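Long-range contacts in tRNA (cytosine(38)-C(5))-methyltransferase (Schizosaccharomyces pombe, PDB 6FDF), which methylates cytosine 38 at its C5 position in the anticodon loop of tRNA(Asp), using S-adenosyl-L-methionine as methyl donor: residues 12-17 against 38-43; 70-75 against 113-118; 121-126 against 170-175. One frame throughout, in Å; residues are numbered along the deposited sequence.

Contact 1 of 3, residues 12-17 against 38-43. With SAH (S-adenosyl-L-homocysteine), chain E.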
loop_
_atom_site.group_PDB
_atom_site.type_symbol
_atom_site.label_atom_id
_atom_site.label_comp_id
_atom_site.label_asym_id
_atom_site.label_seq_id
_atom_site.Cartn_x
_atom_site.Cartn_y
_atom_site.Cartn_z
ATOM N N ARG A 12 12.110 -16.524 -7.869
ATOM C CA ARG A 12 10.972 -17.032 -7.110
ATOM C C ARG A 12 10.666 -16.060 -5.975
ATOM O O ARG A 12 11.545 -15.757 -5.161
ATOM C CB ARG A 12 11.266 -18.432 -6.572
ATOM C CG ARG A 12 11.475 -19.483 -7.666
ATOM C CD ARG A 12 11.957 -20.817 -7.079
ATOM N NE ARG A 12 11.015 -21.416 -6.130
ATOM C CZ ARG A 12 9.967 -22.164 -6.477
ATOM N NH1 ARG A 12 9.695 -22.396 -7.758
ATOM N NH2 ARG A 12 9.179 -22.678 -5.540
ATOM N N VAL A 13 9.422 -15.584 -5.918
ATOM C CA VAL A 13 8.999 -14.553 -4.973
ATOM C C VAL A 13 7.901 -15.098 -4.073
ATOM O O VAL A 13 6.959 -15.743 -4.546
ATOM C CB VAL A 13 8.507 -13.290 -5.706
ATOM C CG1 VAL A 13 8.154 -12.197 -4.695
ATOM C CG2 VAL A 13 9.551 -12.804 -6.691
ATOM N N LEU A 14 8.014 -14.820 -2.775
ATOM C CA LEU A 14 6.961 -15.116 -1.807
ATOM C C LEU A 14 6.325 -13.795 -1.388
ATOM O O LEU A 14 7.018 -12.903 -0.893
ATOM C CB LEU A 14 7.528 -15.855 -0.597
ATOM C CG LEU A 14 6.563 -16.174 0.544
ATOM C CD1 LEU A 14 5.479 -17.143 0.074
ATOM C CD2 LEU A 14 7.329 -16.732 1.732
ATOM N N GLU A 15 5.016 -13.677 -1.574
ATOM C CA GLU A 15 4.305 -12.410 -1.389
ATOM C C GLU A 15 3.414 -12.544 -0.152
ATOM O O GLU A 15 2.278 -13.009 -0.236
ATOM C CB GLU A 15 3.515 -12.081 -2.659
ATOM C CG GLU A 15 2.842 -10.724 -2.701
ATOM C CD GLU A 15 2.117 -10.496 -4.017
ATOM O OE1 GLU A 15 1.510 -9.415 -4.180
ATOM O OE2 GLU A 15 2.153 -11.399 -4.888
ATOM N N LEU A 16 3.949 -12.146 1.002
ATOM C CA LEU A 16 3.251 -12.287 2.276
ATOM C C LEU A 16 2.381 -11.066 2.549
ATOM O O LEU A 16 2.781 -9.934 2.256
ATOM C CB LEU A 16 4.260 -12.461 3.411
ATOM C CG LEU A 16 5.182 -13.677 3.294
ATOM C CD1 LEU A 16 6.323 -13.592 4.290
ATOM C CD2 LEU A 16 4.377 -14.950 3.494
ATOM N N TYR A 17 1.211 -11.298 3.156
ATOM C CA TYR A 17 0.208 -10.246 3.361
ATOM C C TYR A 17 -0.158 -9.617 2.013
ATOM O O TYR A 17 -0.061 -8.404 1.812
ATOM C CB TYR A 17 0.695 -9.159 4.339
ATOM C CG TYR A 17 1.320 -9.605 5.655
ATOM C CD1 TYR A 17 2.688 -9.854 5.753
ATOM C CD2 TYR A 17 0.552 -9.713 6.812
ATOM C CE1 TYR A 17 3.268 -10.225 6.958
ATOM C CE2 TYR A 17 1.124 -10.094 8.024
ATOM C CZ TYR A 17 2.484 -10.339 8.088
ATOM O OH TYR A 17 3.069 -10.682 9.280
ATOM N N CYS A 38 3.843 -18.129 -4.230
ATOM C CA CYS A 38 2.658 -18.141 -3.390
ATOM C C CYS A 38 2.406 -16.721 -2.916
ATOM O O CYS A 38 3.350 -15.970 -2.656
ATOM C CB CYS A 38 2.816 -19.074 -2.182
ATOM S SG CYS A 38 1.255 -19.461 -1.327
ATOM N N ALA A 39 1.133 -16.369 -2.812
ATOM C CA ALA A 39 0.686 -15.138 -2.176
ATOM C C ALA A 39 -0.174 -15.549 -0.992
ATOM O O ALA A 39 -1.069 -16.382 -1.143
ATOM C CB ALA A 39 -0.096 -14.265 -3.156
ATOM N N ILE A 40 0.122 -15.019 0.190
ATOM C CA ILE A 40 -0.537 -15.477 1.411
ATOM C C ILE A 40 -1.309 -14.325 2.032
ATOM O O ILE A 40 -0.735 -13.267 2.319
ATOM C CB ILE A 40 0.471 -16.053 2.414
ATOM C CG1 ILE A 40 1.194 -17.253 1.797
ATOM C CG2 ILE A 40 -0.244 -16.475 3.684
ATOM C CD1 ILE A 40 2.130 -17.956 2.750
ATOM N N ASP A 41 -2.604 -14.541 2.257
ATOM C CA ASP A 41 -3.438 -13.573 2.953
ATOM C C ASP A 41 -4.577 -14.330 3.617
ATOM O O ASP A 41 -5.079 -15.323 3.083
ATOM C CB ASP A 41 -3.971 -12.492 1.999
ATOM C CG ASP A 41 -4.400 -11.224 2.724
ATOM O OD1 ASP A 41 -5.336 -11.294 3.550
ATOM O OD2 ASP A 41 -3.793 -10.158 2.469
ATOM N N ILE A 42 -4.985 -13.843 4.789
ATOM C CA ILE A 42 -6.063 -14.472 5.546
ATOM C C ILE A 42 -7.437 -13.990 5.101
ATOM O O ILE A 42 -8.449 -14.623 5.442
ATOM C CB ILE A 42 -5.829 -14.212 7.049
ATOM C CG1 ILE A 42 -6.609 -15.201 7.911
ATOM C CG2 ILE A 42 -6.176 -12.764 7.404
ATOM C CD1 ILE A 42 -6.335 -15.047 9.390
ATOM N N ASN A 43 -7.503 -12.907 4.329
ATOM C CA ASN A 43 -8.765 -12.296 3.934
ATOM C C ASN A 43 -9.231 -12.939 2.634
ATOM O O ASN A 43 -8.621 -12.695 1.582
ATOM C CB ASN A 43 -8.583 -10.787 3.763
ATOM C CG ASN A 43 -9.877 -10.056 3.400
ATOM O OD1 ASN A 43 -10.776 -10.607 2.774
ATOM N ND2 ASN A 43 -9.962 -8.796 3.799
HETATM N N SAH E . 0.079 -5.205 0.643
HETATM C CA SAH E . -1.235 -5.670 0.256
HETATM C CB SAH E . -2.249 -5.507 1.391
HETATM C CG SAH E . -1.571 -5.532 2.760
HETATM S SD SAH E . -2.642 -5.002 4.062
HETATM C C SAH E . -1.689 -4.951 -0.974
HETATM O O SAH E . -0.893 -4.158 -1.523
HETATM O OXT SAH E . -2.840 -5.194 -1.397
HETATM C "C5'" SAH E . -2.238 -6.308 5.167
HETATM C "C4'" SAH E . -2.858 -7.610 4.659
HETATM O "O4'" SAH E . -2.365 -8.657 5.474
HETATM C "C3'" SAH E . -4.385 -7.631 4.735
HETATM O "O3'" SAH E . -4.929 -8.025 3.477
HETATM C "C2'" SAH E . -4.698 -8.724 5.760
HETATM O "O2'" SAH E . -5.823 -9.520 5.370
HETATM C "C1'" SAH E . -3.422 -9.557 5.756
HETATM N N9 SAH E . -3.093 -10.179 7.056
HETATM C C8 SAH E . -3.098 -9.596 8.272
HETATM N N7 SAH E . -2.736 -10.484 9.229
HETATM C C5 SAH E . -2.487 -11.666 8.632
HETATM C C6 SAH E . -2.064 -13.015 9.059
HETATM N N6 SAH E . -1.825 -13.286 10.361
HETATM N N1 SAH E . -1.929 -13.956 8.095
HETATM C C2 SAH E . -2.163 -13.695 6.796
HETATM N N3 SAH E . -2.551 -12.491 6.338
HETATM C C4 SAH E . -2.734 -11.457 7.199
#
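Ile40, Cys38 and Glu15 lose the most surface where the parallel strands 11-16 and 34-41 run side by side, the two strands of the first beta-alpha-beta unit of a class I methyltransferase fold. The strand segments lie 4.8 Å apart at closest approach, with an angle of 11° between their directions. Glu15 makes two backbone bonds: its N donates to Cys38 O at 3.0 Å in a nearly straight bond (172° at the hydrogen), and its O accepts from Ile40 N. On the face shared by Leu14, Leu16, Cys38 and Ile40 the packing is apolar. Ile40 lies side by side with Leu16, both pointing the same way, and its CD1 meets Leu16 CD2 at 3.8 Å. Cys38 is touched through its CB, which Leu14 CD1 approaches to 4.0 Å; Phe74 of helix 68-74 packs on Leu14, Cys38 and Ile40 together. The other face carries Glu15 and Ala39. With CG anti to the backbone N (chi1 -173°) and an extended chain beyond it, Glu15 passes Ala39, OE2 lying 4.0 Å from Ala39 CB. Its buried carboxylate is satisfied beyond the strand pair, OE2 by the Tyr50 hydroxyl and OE1 by His24 N.

Farther along, Tyr17 and Asp41 reach S-adenosyl-L-homocysteine. Tyr17 presents its ring edge to the ribose, O4' lying in the ring plane 3.4 Å from Tyr17 CD2. Asp41, the acidic residue following Ile40, takes both ribose hydroxyls, as an acidic residue does in many class I methyltransferases: O2' donates to Asp41 OD1 at 2.6 Å and O3' to OD2. The anti lone pair of Asp41 OD1 also accepts from Asn43 N at 2.8 Å, closing an Asx turn.

Contact 2 of 3, residues 70-75 against 113-118; sequences DFDAFD and PHVNNL
Asp72, near the end of helix 68-74, meets Asn116 in the loop that leads from helix 103-111 to strand 121-127. Its CG lies beside the backbone N and anti to the carbonyl carbon (chi1 -72°), and the carboxylate reaches across to the loop. Asp72 OD1 accepts from Asn116 N at 2.8 Å; the bond is almost straight, 174° at the hydrogen, and arrives on the syn side, 22° out of the carboxylate plane. The two side chains cross at about a right angle, yet the carboxylate and amide planes are nearly parallel. Asn116 ND2 comes to 3.0 Å from Asp72 OD2, but the poor angle excludes a hydrogen bond.

Beside this polar pair, Val115 CG1, itself anti to the carbonyl carbon, packs on Phe71 CB at 3.8 Å. The Phe71 ring continues into the protein, where it stacks with Trp79 and touches Leu14.

Three waters extend the join. One lies between Asp72 OD1 and Asn117 N, accepting from the latter, a second donates to both Asp72 OD2 and His114 O, and a third lies between Asp75 OD1 and Asn117 OD1. With a backbone N-H on one oxygen and a water proton on the other, the Asp72 carboxylate is probably ionised, and the helix end is joined to the loop by one direct hydrogen bond, bridging waters and a small apolar contact.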
loop_
_atom_site.group_PDB
_atom_site.type_symbol
_atom_site.label_atom_id
_atom_site.label_comp_id
_atom_site.label_asym_id
_atom_site.label_seq_id
_atom_site.Cartn_x
_atom_site.Cartn_y
_atom_site.Cartn_z
ATOM N N ASP A 70 7.635 -24.790 5.834
ATOM C CA ASP A 70 6.819 -24.083 4.847
ATOM C C ASP A 70 7.677 -23.170 3.981
ATOM O O ASP A 70 7.587 -23.195 2.746
ATOM C CB ASP A 70 5.719 -23.272 5.537
ATOM C CG ASP A 70 4.709 -24.141 6.264
ATOM O OD1 ASP A 70 4.474 -25.292 5.829
ATOM O OD2 ASP A 70 4.142 -23.665 7.272
ATOM N N PHE A 71 8.507 -22.337 4.615
ATOM C CA PHE A 71 9.383 -21.453 3.852
ATOM C C PHE A 71 10.356 -22.242 2.984
ATOM O O PHE A 71 10.685 -21.820 1.867
ATOM C CB PHE A 71 10.142 -20.530 4.800
ATOM C CG PHE A 71 9.291 -19.450 5.404
ATOM C CD1 PHE A 71 8.814 -18.412 4.623
ATOM C CD2 PHE A 71 8.983 -19.467 6.752
ATOM C CE1 PHE A 71 8.036 -17.410 5.175
ATOM C CE2 PHE A 71 8.205 -18.467 7.312
ATOM C CZ PHE A 71 7.731 -17.438 6.522
ATOM N N ASP A 72 10.820 -23.400 3.477
ATOM C CA ASP A 72 11.712 -24.245 2.688
ATOM C C ASP A 72 11.023 -24.740 1.424
ATOM O O ASP A 72 11.621 -24.751 0.341
ATOM C CB ASP A 72 12.190 -25.436 3.517
ATOM C CG ASP A 72 13.191 -25.047 4.591
ATOM O OD1 ASP A 72 13.805 -23.965 4.477
ATOM O OD2 ASP A 72 13.372 -25.840 5.544
ATOM N N ALA A 73 9.765 -25.166 1.549
ATOM C CA ALA A 73 9.014 -25.618 0.383
ATOM C C ALA A 73 8.773 -24.483 -0.609
ATOM O O ALA A 73 8.837 -24.697 -1.826
ATOM C CB ALA A 73 7.688 -26.235 0.827
ATOM N N PHE A 74 8.476 -23.277 -0.114
ATOM C CA PHE A 74 8.328 -22.130 -1.009
ATOM C C PHE A 74 9.610 -21.874 -1.794
ATOM O O PHE A 74 9.560 -21.545 -2.985
ATOM C CB PHE A 74 7.939 -20.879 -0.219
ATOM C CG PHE A 74 6.553 -20.929 0.355
ATOM C CD1 PHE A 74 5.502 -21.456 -0.379
ATOM C CD2 PHE A 74 6.299 -20.440 1.626
ATOM C CE1 PHE A 74 4.222 -21.506 0.147
ATOM C CE2 PHE A 74 5.020 -20.490 2.160
ATOM C CZ PHE A 74 3.982 -21.022 1.420
ATOM N N ASP A 75 10.760 -21.962 -1.124
ATOM C CA ASP A 75 12.075 -21.836 -1.754
ATOM C C ASP A 75 12.181 -20.550 -2.580
ATOM O O ASP A 75 12.466 -20.565 -3.779
ATOM C CB ASP A 75 12.381 -23.068 -2.608
ATOM C CG ASP A 75 13.812 -23.094 -3.103
ATOM O OD1 ASP A 75 14.713 -22.680 -2.342
ATOM O OD2 ASP A 75 14.032 -23.527 -4.252
ATOM N N PRO A 113 15.652 -17.422 10.866
ATOM C CA PRO A 113 17.002 -17.984 11.064
ATOM C C PRO A 113 17.064 -19.497 10.940
ATOM O O PRO A 113 18.171 -20.059 10.958
ATOM C CB PRO A 113 17.362 -17.550 12.492
ATOM C CG PRO A 113 16.426 -16.425 12.812
ATOM C CD PRO A 113 15.168 -16.745 12.085
ATOM N N HIS A 114 15.926 -20.168 10.825
ATOM C CA HIS A 114 15.874 -21.622 10.781
ATOM C C HIS A 114 15.720 -22.175 9.370
ATOM O O HIS A 114 15.670 -23.398 9.209
ATOM C CB HIS A 114 14.721 -22.129 11.645
ATOM C CG HIS A 114 14.933 -21.950 13.117
ATOM N ND1 HIS A 114 14.496 -20.835 13.800
ATOM C CD2 HIS A 114 15.517 -22.750 14.039
ATOM C CE1 HIS A 114 14.803 -20.957 15.079
ATOM N NE2 HIS A 114 15.424 -22.109 15.250
ATOM N N VAL A 115 15.612 -21.319 8.349
ATOM C CA VAL A 115 15.318 -21.812 7.005
ATOM C C VAL A 115 16.584 -22.377 6.365
ATOM O O VAL A 115 17.710 -22.035 6.731
ATOM C CB VAL A 115 14.690 -20.717 6.122
ATOM C CG1 VAL A 115 13.384 -20.199 6.739
ATOM C CG2 VAL A 115 15.686 -19.584 5.865
ATOM N N ASN A 116 16.384 -23.274 5.395
ATOM C CA ASN A 116 17.516 -23.890 4.706
ATOM C C ASN A 116 18.310 -22.861 3.913
ATOM O O ASN A 116 19.548 -22.884 3.912
ATOM C CB ASN A 116 17.023 -24.995 3.770
ATOM C CG ASN A 116 16.720 -26.292 4.497
ATOM O OD1 ASN A 116 17.409 -26.667 5.442
ATOM N ND2 ASN A 116 15.687 -26.991 4.044
ATOM N N ASN A 117 17.618 -21.956 3.223
ATOM C CA ASN A 117 18.248 -20.986 2.330
ATOM C C ASN A 117 17.636 -19.615 2.595
ATOM O O ASN A 117 16.519 -19.336 2.146
ATOM C CB ASN A 117 18.077 -21.389 0.871
ATOM C CG ASN A 117 18.654 -22.756 0.577
ATOM O OD1 ASN A 117 17.922 -23.709 0.317
ATOM N ND2 ASN A 117 19.974 -22.860 0.625
ATOM N N LEU A 118 18.347 -18.789 3.350
ATOM C CA LEU A 118 17.872 -17.443 3.635
ATOM C C LEU A 118 17.542 -16.726 2.327
ATOM O O LEU A 118 18.303 -16.836 1.355
ATOM C CB LEU A 118 18.932 -16.652 4.403
ATOM C CG LEU A 118 19.223 -17.041 5.848
ATOM C CD1 LEU A 118 20.481 -16.328 6.322
ATOM C CD2 LEU A 118 18.038 -16.667 6.721
HETATM O O HOH W 1 14.726 -22.265 2.677
HETATM O O HOH W 2 14.620 -25.580 7.857
HETATM O O HOH W 3 14.959 -23.406 0.327
#

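Contact 3 of 3, residues 121-126 against 170-175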
loop_
_atom_site.group_PDB
_atom_site.type_symbol
_atom_site.label_atom_id
_atom_site.label_comp_id
_atom_site.label_asym_id
_atom_site.label_seq_id
_atom_site.Cartn_x
_atom_site.Cartn_y
_atom_site.Cartn_z
ATOM N N TYR A 121 16.833 -11.371 -0.756
ATOM C CA TYR A 121 16.247 -10.038 -0.755
ATOM C C TYR A 121 14.948 -10.051 0.035
ATOM O O TYR A 121 14.145 -10.978 -0.094
ATOM C CB TYR A 121 15.974 -9.544 -2.183
ATOM C CG TYR A 121 17.207 -9.569 -3.055
ATOM C CD1 TYR A 121 17.592 -10.731 -3.716
ATOM C CD2 TYR A 121 18.007 -8.446 -3.183
ATOM C CE1 TYR A 121 18.738 -10.758 -4.498
ATOM C CE2 TYR A 121 19.148 -8.466 -3.958
ATOM C CZ TYR A 121 19.504 -9.620 -4.614
ATOM O OH TYR A 121 20.642 -9.640 -5.384
ATOM N N ILE A 122 14.734 -9.005 0.828
ATOM C CA ILE A 122 13.504 -8.834 1.596
ATOM C C ILE A 122 13.052 -7.388 1.450
ATOM O O ILE A 122 13.866 -6.468 1.560
ATOM C CB ILE A 122 13.696 -9.182 3.084
ATOM C CG1 ILE A 122 14.211 -10.613 3.237
ATOM C CG2 ILE A 122 12.397 -8.989 3.849
ATOM C CD1 ILE A 122 14.572 -10.965 4.663
ATOM N N LEU A 123 11.759 -7.193 1.192
ATOM C CA LEU A 123 11.146 -5.871 1.118
ATOM C C LEU A 123 10.027 -5.816 2.146
ATOM O O LEU A 123 9.125 -6.656 2.123
ATOM C CB LEU A 123 10.592 -5.599 -0.281
ATOM C CG LEU A 123 9.789 -4.305 -0.404
ATOM C CD1 LEU A 123 10.692 -3.141 -0.147
ATOM C CD2 LEU A 123 9.151 -4.200 -1.785
ATOM N N ILE A 124 10.092 -4.835 3.046
ATOM C CA ILE A 124 9.104 -4.647 4.101
ATOM C C ILE A 124 8.479 -3.272 3.925
ATOM O O ILE A 124 9.197 -2.286 3.733
ATOM C CB ILE A 124 9.742 -4.774 5.497
ATOM C CG1 ILE A 124 10.530 -6.083 5.605
ATOM C CG2 ILE A 124 8.666 -4.739 6.585
ATOM C CD1 ILE A 124 11.280 -6.217 6.910
ATOM N N GLU A 125 7.153 -3.202 3.998
ATOM C CA GLU A 125 6.432 -1.935 3.934
ATOM C C GLU A 125 5.547 -1.805 5.168
ATOM O O GLU A 125 4.965 -2.789 5.629
ATOM C CB GLU A 125 5.586 -1.850 2.653
ATOM C CG GLU A 125 4.979 -0.480 2.400
ATOM C CD GLU A 125 3.521 -0.384 2.811
ATOM O OE1 GLU A 125 3.005 -1.330 3.439
ATOM O OE2 GLU A 125 2.887 0.640 2.484
ATOM N N ASN A 126 5.453 -0.600 5.720
ATOM C CA ASN A 126 4.603 -0.408 6.889
ATOM C C ASN A 126 4.223 1.065 6.996
ATOM O O ASN A 126 4.672 1.900 6.210
ATOM C CB ASN A 126 5.298 -0.895 8.160
ATOM C CG ASN A 126 4.339 -1.581 9.104
ATOM O OD1 ASN A 126 3.796 -0.958 10.015
ATOM N ND2 ASN A 126 4.096 -2.865 8.867
ATOM N N TYR A 170 9.648 1.970 4.593
ATOM C CA TYR A 170 10.119 0.857 3.779
ATOM C C TYR A 170 11.450 0.355 4.306
ATOM O O TYR A 170 12.342 1.152 4.622
ATOM C CB TYR A 170 10.293 1.257 2.314
ATOM C CG TYR A 170 9.032 1.747 1.665
ATOM C CD1 TYR A 170 8.177 0.870 1.021
ATOM C CD2 TYR A 170 8.721 3.106 1.657
ATOM C CE1 TYR A 170 7.029 1.325 0.399
ATOM C CE2 TYR A 170 7.574 3.565 1.048
ATOM C CZ TYR A 170 6.733 2.670 0.419
ATOM O OH TYR A 170 5.586 3.120 -0.189
ATOM N N GLY A 171 11.577 -0.967 4.400
ATOM C CA GLY A 171 12.848 -1.607 4.676
ATOM C C GLY A 171 13.266 -2.477 3.510
ATOM O O GLY A 171 12.487 -3.318 3.052
ATOM N N LEU A 172 14.468 -2.247 2.992
ATOM C CA LEU A 172 15.039 -3.032 1.901
ATOM C C LEU A 172 16.269 -3.740 2.441
ATOM O O LEU A 172 17.178 -3.084 2.962
ATOM C CB LEU A 172 15.418 -2.139 0.714
ATOM C CG LEU A 172 14.327 -1.696 -0.267
ATOM C CD1 LEU A 172 13.252 -0.866 0.416
ATOM C CD2 LEU A 172 14.948 -0.912 -1.414
ATOM N N ALA A 173 16.309 -5.068 2.311
ATOM C CA ALA A 173 17.389 -5.865 2.888
ATOM C C ALA A 173 18.008 -6.754 1.821
ATOM O O ALA A 173 17.286 -7.440 1.093
ATOM C CB ALA A 173 16.883 -6.727 4.058
ATOM N N ARG A 174 19.339 -6.733 1.727
ATOM C CA ARG A 174 20.097 -7.642 0.874
ATOM C C ARG A 174 20.987 -8.519 1.742
ATOM O O ARG A 174 21.753 -8.004 2.564
ATOM C CB ARG A 174 20.979 -6.887 -0.127
ATOM C CG ARG A 174 20.247 -6.013 -1.125
ATOM C CD ARG A 174 21.258 -5.195 -1.894
ATOM N NE ARG A 174 20.663 -4.444 -2.995
ATOM C CZ ARG A 174 21.291 -3.468 -3.649
ATOM N NH1 ARG A 174 20.678 -2.816 -4.633
ATOM N NH2 ARG A 174 22.533 -3.132 -3.309
ATOM N N LEU A 175 20.900 -9.833 1.542
ATOM C CA LEU A 175 21.766 -10.767 2.253
ATOM C C LEU A 175 23.220 -10.613 1.810
ATOM O O LEU A 175 23.510 -10.542 0.609
ATOM C CB LEU A 175 21.287 -12.196 2.009
ATOM C CG LEU A 175 22.023 -13.315 2.745
ATOM C CD1 LEU A 175 21.765 -13.252 4.244
ATOM C CD2 LEU A 175 21.582 -14.653 2.186
HETATM O O HOH W 4 3.153 2.038 -0.162
#
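Tyr170 and Glu125 lie side by side and point the same way across an antiparallel strand pair, 121-127 with 168-175, within the main mixed sheet. Contact is made by the aliphatic part of the glutamate: Glu125 CG sits 3.4 Å from Tyr170 CE1, with the ring and carboxylate planes turned 57° apart. The Glu125 chain bends at chi2, and a water bridges the two side chains, its O 3.0 Å from Glu125 OE2 and 2.7 Å from Tyr170 OH. Glu125 OE1 takes the hydroxyl of Ser82. An alanine in place of Tyr170 takes away the ring beside Glu125 CG and the phenol that holds the water, and would probably open a gap beside the glutamate chain and leave the water less firmly held.

On the same face, Leu123 and Leu172 also run alongside each other, their CD1 atoms in a tight 3.5 Å contact. Farther along, Tyr121 and Arg174 cross obliquely, the ring and guanidinium planes 82° apart; Arg174 CG approaches Tyr121 CD2 at 3.9 Å, while Arg174 NH1 and NE are hydrogen-bonded to Leu327 O and Leu328 O.

The reverse face holds Ile122 with Ala173 and Ile124 with Gly171. These are the hydrogen-bonded pairs, each joined by two backbone bonds, Ile124 N to Gly171 O being 2.8 Å. The segment axes are 4.7 Å apart and at 173°. Strand 78-81 flanks 121-127 and strand 148-155 flanks 168-175, while helix 318-328 packs on the face of Leu123 and Tyr170.

Overall arrangement
The contacts follow one another along the chain, each closing before the next opens, all within the C5-methyltransferase domain. Contacts 1 and 3 share the seven-stranded sheet, their centres 15 Å apart and strand 78-81 lying between 11-16 and 121-127; the reversal from parallel to antiparallel comes with strand 168-175. Contact 2 lies nearer the surface, about 15 Å from contact 1 and 17 Å from contact 3, centre to centre. Helix 68-74 joins it to contact 1 through Arg12 and the Phe71 and Phe74 rings, and Leu118 touches Leu175 of contact 3. Contact 1 thus brings cofactor-binding residues to the sheet, the bound product lying about 6 Å from the Glu125 side chain of contact 3, while contact 2 joins a flanking helix to a surface loop.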